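Local coordinates for protein HTH-type transcriptional regulator cbl (Escherichia coli K12, PDB 2FYI) that may act as an accessory LysR-type transcriptional regulator within the cys regulon, represented here by its cofactor-binding domain, at residues T21-R26 against A165-G170; A25-P30 against Q146-I151; V80-F85 against R207-C212; L115-Q120 against S126-A131. All coordinates share one frame; numbering follows the deposited sequence.

Contact 1. Residues T21-R26 against A165-G170; sequences THTQAR and AEQSSG
Thr23 and Gln167 meet across the cleft between the two lobes of the cofactor-binding domain, which has the periplasmic-binding-protein fold of LysR regulators. In this family the effector is typically bound in this cleft. Thr23 lies in the first turn of helix 22-27, two residues after Thr21, which is at the N-cap position. Gln167 belongs to a short 3-10 turn that follows strand 161-165. The methyl CG2 of Thr23 does the touching. With chi1 at -46°, this methyl, not the hydroxyl, faces Gln167, 3.7 Å from its OE1, and the two side chains cross at about a right angle. The same CG2 is 4.3 Å from CB of Ala165, a looser apolar approach. The Thr23 hydroxyl is turned to another partner, Thr123, with which it hydrogen-bonds. The polar link between the segments runs through water. One water molecule donates to OE1 of Gln24 at 2.5 Å and to OE1 of Gln167 at 2.8 Å, so it joins two amide oxygens that could not bond to each other directly. The 3-10 turn is braced from within. OG of Ser168 donates to O of Ala165 at 2.7 Å, in the carbonyl plane, and the backbone N of Ser168 reaches the same oxygen. The buried area is small, and the two backbones stay well separated. Trp87 of strand 79-94 packs against Ala165, Glu166 and Gln167, while Gln24 leans on Ile68 of strand 66-69. The far part of helix 22-27 touches the second subunit, where Ala25 O bonds to Tyr154 of that chain.

Contact 2. Residues A25-P30 against Q146-I151; sequences ARYSLP and QDSDVI
The guanidinium of Arg26 meets the carboxylate of Asp149 at its edge, and the two planes are turned 50° apart. The ring of Tyr27 carries CB of Arg26 over the centre of one face, while its hydroxyl lies near Asp149 and Ser148 and has a weak hydrogen bond with NZ of Lys152. The charged link is a salt bridge: Arg26 NH1 donates to Asp149 OD2 at 2.7 Å. The bond is bent, at 136°, and NH1 approaches OD2 on its syn side, tilted from the carboxylate plane. The Arg26 chain bends at chi2 and chi3, which brings NH1 round to the acid. OH of Tyr27 lies 4.0 Å from CB of Ser148. The hydroxyl of Ser148 bonds to Tyr118. Asp149 sits in the first turn of its helix. Asp147 caps that helix: its OD2 accepts from N of Asp149 at 2.9 Å and from N of Val150 at 3.1 Å. The nearby helix N terminus, with Arg26, probably favours the charged form of Asp149. His22 adds a weak hydrogen bond to OD2 of Asp149. The contact thus ties helix 22-27 of one lobe to the start of helix 148-157 of the other. Arg26 also bonds through NE to Thr153 of the second subunit, and Asp147 bonds to Gln49 of that subunit, so this interlobe bridge lies at the dimer interface.

Contact 3. Residues V80-F85 against R207-C212; sequences VAFPWF and RFLELC
Trp84 and Cys212 bring the two backbones nearest, with their CA atoms 6.9 Å apart. Residues 80-85 are extended and belong to strand 79-94. Residues 207-212 form the last turns of helix 203-212. The strand is disturbed at Trp84, which has a psi of -59°. Trp84 and Phe85 both bond to Val191 of the neighbouring antiparallel strand, as in a classic beta bulge. The indole of Trp84 is covered on both faces. On one side SG of Cys212 stands 3.8 Å above the plane, toward the rim. On the opposite side CE2 of Phe85 lies over the centre. The cysteine makes two contacts with the indole. Its CB gives a CH-pi contact to the five-membered ring, and SG gives a sulfur-aromatic contact to the six-membered ring, 4.1 Å from the centroid. CG of Trp84 is anti to the backbone N (chi1 -178°), which carries the indole toward the helix end. There NE1 gives a weak hydrogen bond to O of Cys212, 2.8 Å long but bent to 120°. This carbonyl lies at the C-terminal end of the helix, where the helix's own N-H donors run out. Farther along the strand, CD1 of Phe82 touches CD1 of Leu209 at 4.0 Å, the two side chains crossing at about a right angle. Helix 218-226 also packs on Phe82, and Val32 of helix 29-39 contacts both Trp84 and Phe208. Helices packed on a face of the central sheet are typical of the alpha/beta lobes of the periplasmic-binding-protein fold.

Contact 4. Residues L115-Q120 against S126-A131; sequences LITYRQ and SRIDDA
Ile128 and Thr117 make the packing part of this contact. CD1 of Ile128 comes from the helix to 3.4 Å from OG1 of Thr117 on the strand, and the two side chains slide past each other in opposite directions. The Ile128 chain reaches this far because CD1 is anti to CA (chi2 167°). Leu163 of strand 161-165 also borders Ile128. The polar need of the Thr117 hydroxyl is met within the sheet, by a hydrogen bond with O of Leu163.

The polar part lies nearer the surface. NE2 of Gln120, beyond the end of the strand, donates to OD2 of Asp129 at 2.9 Å. The bond is weak, with an angle of 119° at the hydrogen. Amide and carboxylate planes are 62° apart, and the side chains cross at about a right angle. The other oxygen of Asp129, OD1, is held by a salt bridge to NE of Arg125, and NH1 of Arg125 also bonds to O of Tyr118.

Strand 115-118 and helix 125-134 are the first two elements of a beta-alpha-beta unit completed by strand 141-145. The contact joins two kinds of chemistry. Ile128 packs the buried side of the helix against the strand. Asp129, pulled mainly by Arg125, takes only a weak bond from the exposed Gln120, which probably adds little to the hold.

Overall arrangement
From the N terminus, helix 22-27 comes first and starts both contact 1 and contact 2, which share Ala25 and Arg26. Contact 2 closes its loop at 146-151 and contact 1 a little later at 165-170. Both tie one lobe to the other across the cleft. Contact 3 starts inside those loops, at 80-85, and closes beyond them at 207-212. It thus crosses both and packs a helix on the sheet within the first lobe. Contact 4 is local and nested inside all three, in the second lobe. Tyr118 connects it to contacts 1 and 2 by bonding Ala165 and Ser148. Contacts 3 and 4 lie on opposite sides of the chain's centre, their centres about 26 Å apart.

Contact 1. Residues T21-R26 against A165-G170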
loop_
_atom_site.group_PDB
_atom_site.type_symbol
_atom_site.label_atom_id
_atom_site.label_comp_id
_atom_site.label_asym_id
_atom_site.label_seq_id
_atom_site.Cartn_x
_atom_site.Cartn_y
_atom_site.Cartn_z
ATOM N N THR A 21 5.636 6.645 4.204
ATOM C CA THR A 21 4.493 6.209 3.384
ATOM C C THR A 21 4.916 5.433 2.153
ATOM O O THR A 21 6.085 5.465 1.765
ATOM C CB THR A 21 3.708 7.433 2.867
ATOM O OG1 THR A 21 4.595 8.314 2.136
ATOM C CG2 THR A 21 3.119 8.181 4.029
ATOM N N HIS A 22 3.950 4.775 1.523
ATOM C CA HIS A 22 4.176 4.011 0.314
ATOM C C HIS A 22 4.851 4.868 -0.729
ATOM O O HIS A 22 5.816 4.448 -1.395
ATOM C CB HIS A 22 2.832 3.532 -0.228
ATOM C CG HIS A 22 2.935 2.817 -1.541
ATOM N ND1 HIS A 22 3.001 3.484 -2.752
ATOM C CD2 HIS A 22 2.995 1.495 -1.830
ATOM C CE1 HIS A 22 3.102 2.600 -3.726
ATOM N NE2 HIS A 22 3.106 1.389 -3.193
ATOM N N THR A 23 4.343 6.089 -0.864
ATOM C CA THR A 23 4.844 6.982 -1.894
ATOM C C THR A 23 6.360 7.188 -1.811
ATOM O O THR A 23 7.061 7.011 -2.795
ATOM C CB THR A 23 4.179 8.389 -1.889
ATOM O OG1 THR A 23 2.757 8.293 -1.768
ATOM C CG2 THR A 23 4.523 9.107 -3.167
ATOM N N GLN A 24 6.881 7.588 -0.653
ATOM C CA GLN A 24 8.310 7.882 -0.616
ATOM C C GLN A 24 9.102 6.582 -0.561
ATOM O O GLN A 24 10.130 6.474 -1.199
ATOM C CB GLN A 24 8.699 8.878 0.503
ATOM C CG GLN A 24 7.526 9.505 1.296
ATOM C CD GLN A 24 6.667 10.512 0.512
ATOM O OE1 GLN A 24 6.916 10.824 -0.666
ATOM N NE2 GLN A 24 5.641 11.030 1.181
ATOM N N ALA A 25 8.597 5.578 0.139
ATOM C CA ALA A 25 9.300 4.337 0.198
ATOM C C ALA A 25 9.623 3.826 -1.224
ATOM O O ALA A 25 10.721 3.312 -1.487
ATOM C CB ALA A 25 8.498 3.363 0.981
ATOM N N ARG A 26 8.692 4.005 -2.150
ATOM C CA ARG A 26 8.905 3.505 -3.484
ATOM C C ARG A 26 9.610 4.450 -4.421
ATOM O O ARG A 26 10.397 4.028 -5.256
ATOM C CB ARG A 26 7.578 3.167 -4.123
ATOM C CG ARG A 26 6.895 2.081 -3.408
ATOM C CD ARG A 26 6.218 1.203 -4.337
ATOM N NE ARG A 26 7.154 0.439 -5.130
ATOM C CZ ARG A 26 6.783 -0.135 -6.270
ATOM N NH1 ARG A 26 5.524 0.006 -6.694
ATOM N NH2 ARG A 26 7.644 -0.848 -6.975
ATOM N N ALA A 165 0.400 10.978 -7.774
ATOM C CA ALA A 165 1.665 11.681 -7.572
ATOM C C ALA A 165 2.552 11.564 -8.819
ATOM O O ALA A 165 2.741 10.474 -9.319
ATOM C CB ALA A 165 2.364 11.067 -6.378
ATOM N N GLU A 166 3.116 12.661 -9.313
ATOM C CA GLU A 166 3.877 12.577 -10.566
ATOM C C GLU A 166 5.098 11.634 -10.493
ATOM O O GLU A 166 5.495 11.023 -11.485
ATOM C CB GLU A 166 4.301 13.966 -11.041
ATOM C CG GLU A 166 5.179 14.706 -10.017
ATOM C CD GLU A 166 5.711 16.082 -10.483
ATOM O OE1 GLU A 166 5.983 16.936 -9.610
ATOM O OE2 GLU A 166 5.862 16.306 -11.702
ATOM N N GLN A 167 5.681 11.509 -9.311
ATOM C CA GLN A 167 6.908 10.732 -9.089
ATOM C C GLN A 167 6.746 9.209 -9.179
ATOM O O GLN A 167 7.730 8.482 -9.187
ATOM C CB GLN A 167 7.322 11.107 -7.709
ATOM C CG GLN A 167 6.429 12.259 -7.428
ATOM C CD GLN A 167 5.969 12.332 -6.029
ATOM O OE1 GLN A 167 6.441 11.624 -5.151
ATOM N NE2 GLN A 167 5.072 13.232 -5.786
ATOM N N SER A 168 5.507 8.731 -9.250
ATOM C CA SER A 168 5.233 7.310 -9.281
ATOM C C SER A 168 5.340 6.753 -10.671
ATOM O O SER A 168 5.204 5.572 -10.870
ATOM C CB SER A 168 3.843 7.031 -8.746
ATOM O OG SER A 168 2.914 7.808 -9.433
ATOM N N SER A 169 5.556 7.610 -11.648
ATOM C CA SER A 169 5.804 7.133 -12.994
ATOM C C SER A 169 7.135 6.379 -13.018
ATOM O O SER A 169 7.258 5.326 -13.675
ATOM C CB SER A 169 5.866 8.304 -13.974
ATOM O OG SER A 169 7.124 8.935 -13.876
ATOM N N GLY A 170 8.118 6.923 -12.296
ATOM C CA GLY A 170 9.496 6.458 -12.361
ATOM C C GLY A 170 9.718 5.238 -13.249
ATOM O O GLY A 170 9.776 5.339 -14.492
HETATM O O HOH W 1 7.919 10.611 -2.997
#

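Contact 2. Residues A25-P30 against Q146-I151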
loop_
_atom_site.group_PDB
_atom_site.type_symbol
_atom_site.label_atom_id
_atom_site.label_comp_id
_atom_site.label_asym_id
_atom_site.label_seq_id
_atom_site.Cartn_x
_atom_site.Cartn_y
_atom_site.Cartn_z
ATOM N N ALA A 25 8.597 5.578 0.139
ATOM C CA ALA A 25 9.300 4.337 0.198
ATOM C C ALA A 25 9.623 3.826 -1.224
ATOM O O ALA A 25 10.721 3.312 -1.487
ATOM C CB ALA A 25 8.498 3.363 0.981
ATOM N N ARG A 26 8.692 4.005 -2.150
ATOM C CA ARG A 26 8.905 3.505 -3.484
ATOM C C ARG A 26 9.610 4.450 -4.421
ATOM O O ARG A 26 10.397 4.028 -5.256
ATOM C CB ARG A 26 7.578 3.167 -4.123
ATOM C CG ARG A 26 6.895 2.081 -3.408
ATOM C CD ARG A 26 6.218 1.203 -4.337
ATOM N NE ARG A 26 7.154 0.439 -5.130
ATOM C CZ ARG A 26 6.783 -0.135 -6.270
ATOM N NH1 ARG A 26 5.524 0.006 -6.694
ATOM N NH2 ARG A 26 7.644 -0.848 -6.975
ATOM N N TYR A 27 9.308 5.731 -4.332
ATOM C CA TYR A 27 9.667 6.614 -5.426
ATOM C C TYR A 27 10.729 7.657 -5.137
ATOM O O TYR A 27 11.218 8.318 -6.048
ATOM C CB TYR A 27 8.435 7.311 -5.985
ATOM C CG TYR A 27 7.350 6.346 -6.320
ATOM C CD1 TYR A 27 6.094 6.433 -5.720
ATOM C CD2 TYR A 27 7.591 5.315 -7.209
ATOM C CE1 TYR A 27 5.098 5.522 -6.002
ATOM C CE2 TYR A 27 6.614 4.410 -7.507
ATOM C CZ TYR A 27 5.366 4.506 -6.898
ATOM O OH TYR A 27 4.400 3.572 -7.237
ATOM N N SER A 28 11.097 7.835 -3.879
ATOM C CA SER A 28 12.145 8.833 -3.547
ATOM C C SER A 28 13.240 8.317 -2.635
ATOM O O SER A 28 14.383 8.674 -2.829
ATOM C CB SER A 28 11.556 10.067 -2.883
ATOM O OG SER A 28 10.348 10.433 -3.528
ATOM N N LEU A 29 12.908 7.500 -1.634
ATOM C CA LEU A 29 13.898 7.052 -0.682
ATOM C C LEU A 29 14.976 6.134 -1.214
ATOM O O LEU A 29 16.085 6.158 -0.702
ATOM C CB LEU A 29 13.245 6.370 0.486
ATOM C CG LEU A 29 12.652 7.342 1.471
ATOM C CD1 LEU A 29 11.682 6.577 2.357
ATOM C CD2 LEU A 29 13.744 7.986 2.289
ATOM N N PRO A 30 14.662 5.291 -2.208
ATOM C CA PRO A 30 15.664 4.292 -2.525
ATOM C C PRO A 30 17.021 4.935 -2.835
ATOM O O PRO A 30 18.066 4.481 -2.353
ATOM C CB PRO A 30 15.053 3.593 -3.738
ATOM C CG PRO A 30 13.607 3.741 -3.475
ATOM C CD PRO A 30 13.470 5.138 -3.048
ATOM N N GLN A 146 -5.058 3.548 -0.979
ATOM C CA GLN A 146 -3.985 3.851 -0.066
ATOM C C GLN A 146 -2.644 4.057 -0.749
ATOM O O GLN A 146 -1.721 4.514 -0.101
ATOM C CB GLN A 146 -3.853 2.777 0.981
ATOM C CG GLN A 146 -4.482 3.195 2.222
ATOM C CD GLN A 146 -5.085 2.049 2.964
ATOM O OE1 GLN A 146 -4.475 0.977 3.117
ATOM N NE2 GLN A 146 -6.310 2.255 3.445
ATOM N N ASP A 147 -2.528 3.745 -2.042
ATOM C CA ASP A 147 -1.246 3.895 -2.747
ATOM C C ASP A 147 -1.344 3.911 -4.279
ATOM O O ASP A 147 -2.353 3.543 -4.851
ATOM C CB ASP A 147 -0.313 2.787 -2.303
ATOM C CG ASP A 147 -0.772 1.420 -2.783
ATOM O OD1 ASP A 147 -1.282 0.629 -1.933
ATOM O OD2 ASP A 147 -0.635 1.144 -4.019
ATOM N N SER A 148 -0.282 4.310 -4.951
ATOM C CA SER A 148 -0.335 4.484 -6.400
ATOM C C SER A 148 -0.349 3.216 -7.229
ATOM O O SER A 148 -0.642 3.282 -8.390
ATOM C CB SER A 148 0.835 5.344 -6.870
ATOM O OG SER A 148 1.040 6.463 -5.990
ATOM N N ASP A 149 -0.021 2.060 -6.669
ATOM C CA ASP A 149 0.038 0.847 -7.489
ATOM C C ASP A 149 -1.344 0.264 -7.678
ATOM O O ASP A 149 -1.683 -0.225 -8.766
ATOM C CB ASP A 149 0.992 -0.172 -6.897
ATOM C CG ASP A 149 2.432 0.334 -6.893
ATOM O OD1 ASP A 149 2.989 0.626 -7.988
ATOM O OD2 ASP A 149 3.026 0.481 -5.795
ATOM N N VAL A 150 -2.155 0.333 -6.622
ATOM C CA VAL A 150 -3.554 0.013 -6.762
ATOM C C VAL A 150 -4.168 0.914 -7.859
ATOM O O VAL A 150 -4.786 0.415 -8.815
ATOM C CB VAL A 150 -4.273 0.127 -5.425
ATOM C CG1 VAL A 150 -5.778 -0.018 -5.600
ATOM C CG2 VAL A 150 -3.777 -0.922 -4.520
ATOM N N ILE A 151 -3.958 2.222 -7.763
ATOM C CA ILE A 151 -4.439 3.091 -8.812
ATOM C C ILE A 151 -4.007 2.615 -10.183
ATOM O O ILE A 151 -4.832 2.562 -11.102
ATOM C CB ILE A 151 -4.019 4.537 -8.615
ATOM C CG1 ILE A 151 -4.501 5.036 -7.251
ATOM C CG2 ILE A 151 -4.645 5.419 -9.661
ATOM C CD1 ILE A 151 -3.990 6.411 -6.853
#

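Contact 3. Residues V80-F85 against R207-C212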
loop_
_atom_site.group_PDB
_atom_site.type_symbol
_atom_site.label_atom_id
_atom_site.label_comp_id
_atom_site.label_asym_id
_atom_site.label_seq_id
_atom_site.Cartn_x
_atom_site.Cartn_y
_atom_site.Cartn_z
ATOM N N VAL A 80 8.854 18.705 14.573
ATOM C CA VAL A 80 9.485 19.785 13.828
ATOM C C VAL A 80 9.730 19.230 12.422
ATOM O O VAL A 80 10.345 18.164 12.289
ATOM C CB VAL A 80 10.860 20.116 14.437
ATOM C CG1 VAL A 80 11.559 21.184 13.628
ATOM C CG2 VAL A 80 10.727 20.544 15.885
ATOM N N ALA A 81 9.279 19.927 11.381
ATOM C CA ALA A 81 9.358 19.358 10.054
ATOM C C ALA A 81 10.104 20.255 9.092
ATOM O O ALA A 81 9.969 21.476 9.134
ATOM C CB ALA A 81 7.980 19.067 9.541
ATOM N N PHE A 82 10.891 19.637 8.215
ATOM C CA PHE A 82 11.615 20.376 7.193
ATOM C C PHE A 82 11.153 19.881 5.845
ATOM O O PHE A 82 10.891 18.682 5.672
ATOM C CB PHE A 82 13.105 20.123 7.315
ATOM C CG PHE A 82 13.652 20.346 8.688
ATOM C CD1 PHE A 82 13.580 19.353 9.651
ATOM C CD2 PHE A 82 14.286 21.535 9.018
ATOM C CE1 PHE A 82 14.122 19.553 10.947
ATOM C CE2 PHE A 82 14.826 21.740 10.311
ATOM C CZ PHE A 82 14.737 20.747 11.266
ATOM N N PRO A 83 11.062 20.807 4.884
ATOM C CA PRO A 83 10.658 20.518 3.498
ATOM C C PRO A 83 11.728 19.727 2.750
ATOM O O PRO A 83 12.891 20.107 2.738
ATOM C CB PRO A 83 10.448 21.914 2.897
ATOM C CG PRO A 83 11.176 22.849 3.789
ATOM C CD PRO A 83 11.353 22.229 5.131
ATOM N N TRP A 84 11.345 18.620 2.151
ATOM C CA TRP A 84 12.290 17.876 1.361
ATOM C C TRP A 84 12.226 18.284 -0.120
ATOM O O TRP A 84 13.221 18.755 -0.671
ATOM C CB TRP A 84 12.123 16.390 1.581
ATOM C CG TRP A 84 13.081 15.581 0.833
ATOM C CD1 TRP A 84 14.208 16.013 0.183
ATOM C CD2 TRP A 84 13.034 14.168 0.669
ATOM N NE1 TRP A 84 14.862 14.952 -0.375
ATOM C CE2 TRP A 84 14.159 13.804 -0.097
ATOM C CE3 TRP A 84 12.148 13.172 1.095
ATOM C CZ2 TRP A 84 14.412 12.483 -0.459
ATOM C CZ3 TRP A 84 12.405 11.866 0.741
ATOM C CH2 TRP A 84 13.524 11.534 -0.037
ATOM N N PHE A 85 11.071 18.144 -0.756
ATOM C CA PHE A 85 10.877 18.674 -2.103
ATOM C C PHE A 85 9.387 18.869 -2.366
ATOM O O PHE A 85 8.550 18.422 -1.574
ATOM C CB PHE A 85 11.492 17.757 -3.155
ATOM C CG PHE A 85 10.927 16.388 -3.134
ATOM C CD1 PHE A 85 9.750 16.102 -3.815
ATOM C CD2 PHE A 85 11.536 15.380 -2.371
ATOM C CE1 PHE A 85 9.194 14.828 -3.774
ATOM C CE2 PHE A 85 10.982 14.085 -2.315
ATOM C CZ PHE A 85 9.799 13.809 -3.021
ATOM N N ARG A 207 22.903 13.532 9.853
ATOM C CA ARG A 207 23.398 13.439 8.503
ATOM C C ARG A 207 22.346 13.048 7.470
ATOM O O ARG A 207 22.320 13.599 6.383
ATOM C CB ARG A 207 24.577 12.501 8.399
ATOM C CG ARG A 207 25.214 12.684 7.040
ATOM C CD ARG A 207 25.951 14.028 6.985
ATOM N NE ARG A 207 27.302 13.832 7.513
ATOM C CZ ARG A 207 28.356 13.509 6.754
ATOM N NH1 ARG A 207 28.208 13.392 5.425
ATOM N NH2 ARG A 207 29.561 13.322 7.310
ATOM N N PHE A 208 21.486 12.094 7.800
ATOM C CA PHE A 208 20.477 11.659 6.855
ATOM C C PHE A 208 19.674 12.825 6.326
ATOM O O PHE A 208 19.381 12.901 5.139
ATOM C CB PHE A 208 19.521 10.674 7.505
ATOM C CG PHE A 208 18.537 10.080 6.540
ATOM C CD1 PHE A 208 18.802 8.881 5.914
ATOM C CD2 PHE A 208 17.349 10.738 6.236
ATOM C CE1 PHE A 208 17.894 8.343 5.001
ATOM C CE2 PHE A 208 16.433 10.194 5.325
ATOM C CZ PHE A 208 16.714 9.003 4.712
ATOM N N LEU A 209 19.304 13.734 7.218
ATOM C CA LEU A 209 18.471 14.854 6.811
ATOM C C LEU A 209 19.234 15.685 5.822
ATOM O O LEU A 209 18.693 16.098 4.800
ATOM C CB LEU A 209 18.024 15.720 8.000
ATOM C CG LEU A 209 17.002 15.111 8.964
ATOM C CD1 LEU A 209 15.989 16.126 9.355
ATOM C CD2 LEU A 209 16.294 13.983 8.290
ATOM N N GLU A 210 20.503 15.915 6.115
ATOM C CA GLU A 210 21.325 16.778 5.269
ATOM C C GLU A 210 21.474 16.190 3.854
ATOM O O GLU A 210 21.143 16.805 2.831
ATOM C CB GLU A 210 22.676 16.952 5.927
ATOM C CG GLU A 210 23.538 17.938 5.242
ATOM C CD GLU A 210 24.983 17.592 5.469
ATOM O OE1 GLU A 210 25.538 17.946 6.553
ATOM O OE2 GLU A 210 25.551 16.926 4.565
ATOM N N LEU A 211 21.985 14.972 3.846
ATOM C CA LEU A 211 21.973 14.088 2.717
ATOM C C LEU A 211 20.718 14.215 1.846
ATOM O O LEU A 211 20.818 14.132 0.627
ATOM C CB LEU A 211 22.080 12.676 3.262
ATOM C CG LEU A 211 22.733 11.661 2.343
ATOM C CD1 LEU A 211 23.655 12.356 1.328
ATOM C CD2 LEU A 211 23.456 10.614 3.198
ATOM N N CYS A 212 19.547 14.387 2.464
ATOM C CA CYS A 212 18.282 14.569 1.737
ATOM C C CYS A 212 18.150 15.907 1.024
ATOM O O CYS A 212 17.488 15.997 -0.028
ATOM C CB CYS A 212 17.139 14.531 2.707
ATOM S SG CYS A 212 16.492 12.959 2.882
#

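Contact 4. Residues L115-Q120 against S126-A131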
loop_
_atom_site.group_PDB
_atom_site.type_symbol
_atom_site.label_atom_id
_atom_site.label_comp_id
_atom_site.label_asym_id
_atom_site.label_seq_id
_atom_site.Cartn_x
_atom_site.Cartn_y
_atom_site.Cartn_z
ATOM N N LEU A 115 -13.175 8.721 -11.015
ATOM C CA LEU A 115 -11.791 8.890 -10.553
ATOM C C LEU A 115 -11.301 7.767 -9.687
ATOM O O LEU A 115 -12.060 7.194 -8.876
ATOM C CB LEU A 115 -11.619 10.123 -9.728
ATOM C CG LEU A 115 -11.752 11.349 -10.588
ATOM C CD1 LEU A 115 -11.297 12.581 -9.777
ATOM C CD2 LEU A 115 -10.939 11.156 -11.877
ATOM N N ILE A 116 -10.015 7.472 -9.838
ATOM C CA ILE A 116 -9.354 6.522 -8.992
ATOM C C ILE A 116 -8.224 7.288 -8.376
ATOM O O ILE A 116 -7.286 7.685 -9.050
ATOM C CB ILE A 116 -8.800 5.362 -9.785
ATOM C CG1 ILE A 116 -9.879 4.764 -10.658
ATOM C CG2 ILE A 116 -8.226 4.293 -8.862
ATOM C CD1 ILE A 116 -9.292 3.825 -11.627
ATOM N N THR A 117 -8.319 7.526 -7.083
ATOM C CA THR A 117 -7.334 8.372 -6.443
ATOM C C THR A 117 -7.165 8.054 -4.970
ATOM O O THR A 117 -7.808 7.134 -4.459
ATOM C CB THR A 117 -7.637 9.843 -6.652
ATOM O OG1 THR A 117 -6.430 10.571 -6.465
ATOM C CG2 THR A 117 -8.657 10.329 -5.681
ATOM N N TYR A 118 -6.283 8.798 -4.310
ATOM C CA TYR A 118 -5.967 8.536 -2.908
ATOM C C TYR A 118 -7.144 8.823 -2.005
ATOM O O TYR A 118 -7.952 9.681 -2.284
ATOM C CB TYR A 118 -4.765 9.372 -2.461
ATOM C CG TYR A 118 -3.584 9.182 -3.363
ATOM C CD1 TYR A 118 -3.182 10.205 -4.220
ATOM C CD2 TYR A 118 -2.904 7.971 -3.398
ATOM C CE1 TYR A 118 -2.117 10.039 -5.077
ATOM C CE2 TYR A 118 -1.842 7.794 -4.244
ATOM C CZ TYR A 118 -1.456 8.837 -5.092
ATOM O OH TYR A 118 -0.389 8.691 -5.950
ATOM N N ARG A 119 -7.235 8.103 -0.908
ATOM C CA ARG A 119 -8.267 8.361 0.052
ATOM C C ARG A 119 -7.982 9.688 0.787
ATOM O O ARG A 119 -6.874 10.172 0.765
ATOM C CB ARG A 119 -8.283 7.212 1.031
ATOM C CG ARG A 119 -7.725 7.619 2.340
ATOM C CD ARG A 119 -7.212 6.476 3.141
ATOM N NE ARG A 119 -8.201 5.443 3.408
ATOM C CZ ARG A 119 -8.061 4.587 4.404
ATOM N NH1 ARG A 119 -7.006 4.710 5.197
ATOM N NH2 ARG A 119 -8.951 3.631 4.614
ATOM N N GLN A 120 -8.976 10.273 1.446
ATOM C CA GLN A 120 -8.781 11.556 2.119
ATOM C C GLN A 120 -7.755 11.399 3.180
ATOM O O GLN A 120 -7.732 10.386 3.855
ATOM C CB GLN A 120 -10.056 12.034 2.783
ATOM C CG GLN A 120 -11.268 11.815 1.934
ATOM C CD GLN A 120 -12.318 12.879 2.155
ATOM O OE1 GLN A 120 -13.024 12.882 3.170
ATOM N NE2 GLN A 120 -12.430 13.792 1.206
ATOM N N SER A 126 -6.353 16.416 -0.675
ATOM C CA SER A 126 -7.097 17.631 -0.437
ATOM C C SER A 126 -6.762 18.701 -1.461
ATOM O O SER A 126 -7.549 19.614 -1.670
ATOM C CB SER A 126 -6.850 18.156 0.958
ATOM O OG SER A 126 -5.469 18.320 1.086
ATOM N N ARG A 127 -5.605 18.605 -2.097
ATOM C CA ARG A 127 -5.350 19.498 -3.208
ATOM C C ARG A 127 -6.337 19.178 -4.305
ATOM O O ARG A 127 -6.801 20.086 -4.991
ATOM C CB ARG A 127 -3.943 19.363 -3.756
ATOM C CG ARG A 127 -2.896 19.562 -2.740
ATOM C CD ARG A 127 -2.904 20.941 -2.317
ATOM N NE ARG A 127 -2.650 20.973 -0.890
ATOM C CZ ARG A 127 -1.456 21.187 -0.337
ATOM N NH1 ARG A 127 -0.373 21.386 -1.082
ATOM N NH2 ARG A 127 -1.346 21.210 0.974
ATOM N N ILE A 128 -6.655 17.892 -4.464
ATOM C CA ILE A 128 -7.654 17.462 -5.429
ATOM C C ILE A 128 -9.068 17.951 -5.049
ATOM O O ILE A 128 -9.730 18.609 -5.839
ATOM C CB ILE A 128 -7.622 15.929 -5.633
ATOM C CG1 ILE A 128 -6.262 15.486 -6.179
ATOM C CG2 ILE A 128 -8.745 15.464 -6.573
ATOM C CD1 ILE A 128 -6.039 13.965 -6.114
ATOM N N ASP A 129 -9.519 17.652 -3.839
ATOM C CA ASP A 129 -10.832 18.077 -3.433
ATOM C C ASP A 129 -10.982 19.597 -3.559
ATOM O O ASP A 129 -11.986 20.100 -4.091
ATOM C CB ASP A 129 -11.097 17.627 -2.005
ATOM C CG ASP A 129 -11.438 16.124 -1.896
ATOM O OD1 ASP A 129 -11.714 15.437 -2.927
ATOM O OD2 ASP A 129 -11.449 15.612 -0.756
ATOM N N ASP A 130 -9.989 20.339 -3.076
ATOM C CA ASP A 130 -10.071 21.797 -3.080
ATOM C C ASP A 130 -10.091 22.383 -4.466
ATOM O O ASP A 130 -10.788 23.355 -4.737
ATOM C CB ASP A 130 -8.895 22.382 -2.345
ATOM C CG ASP A 130 -8.941 22.074 -0.872
ATOM O OD1 ASP A 130 -9.973 21.479 -0.448
ATOM O OD2 ASP A 130 -7.958 22.423 -0.150
ATOM N N ALA A 131 -9.295 21.803 -5.352
ATOM C CA ALA A 131 -9.300 22.255 -6.716
ATOM C C ALA A 131 -10.738 22.160 -7.221
ATOM O O ALA A 131 -11.267 23.158 -7.706
ATOM C CB ALA A 131 -8.383 21.432 -7.545
#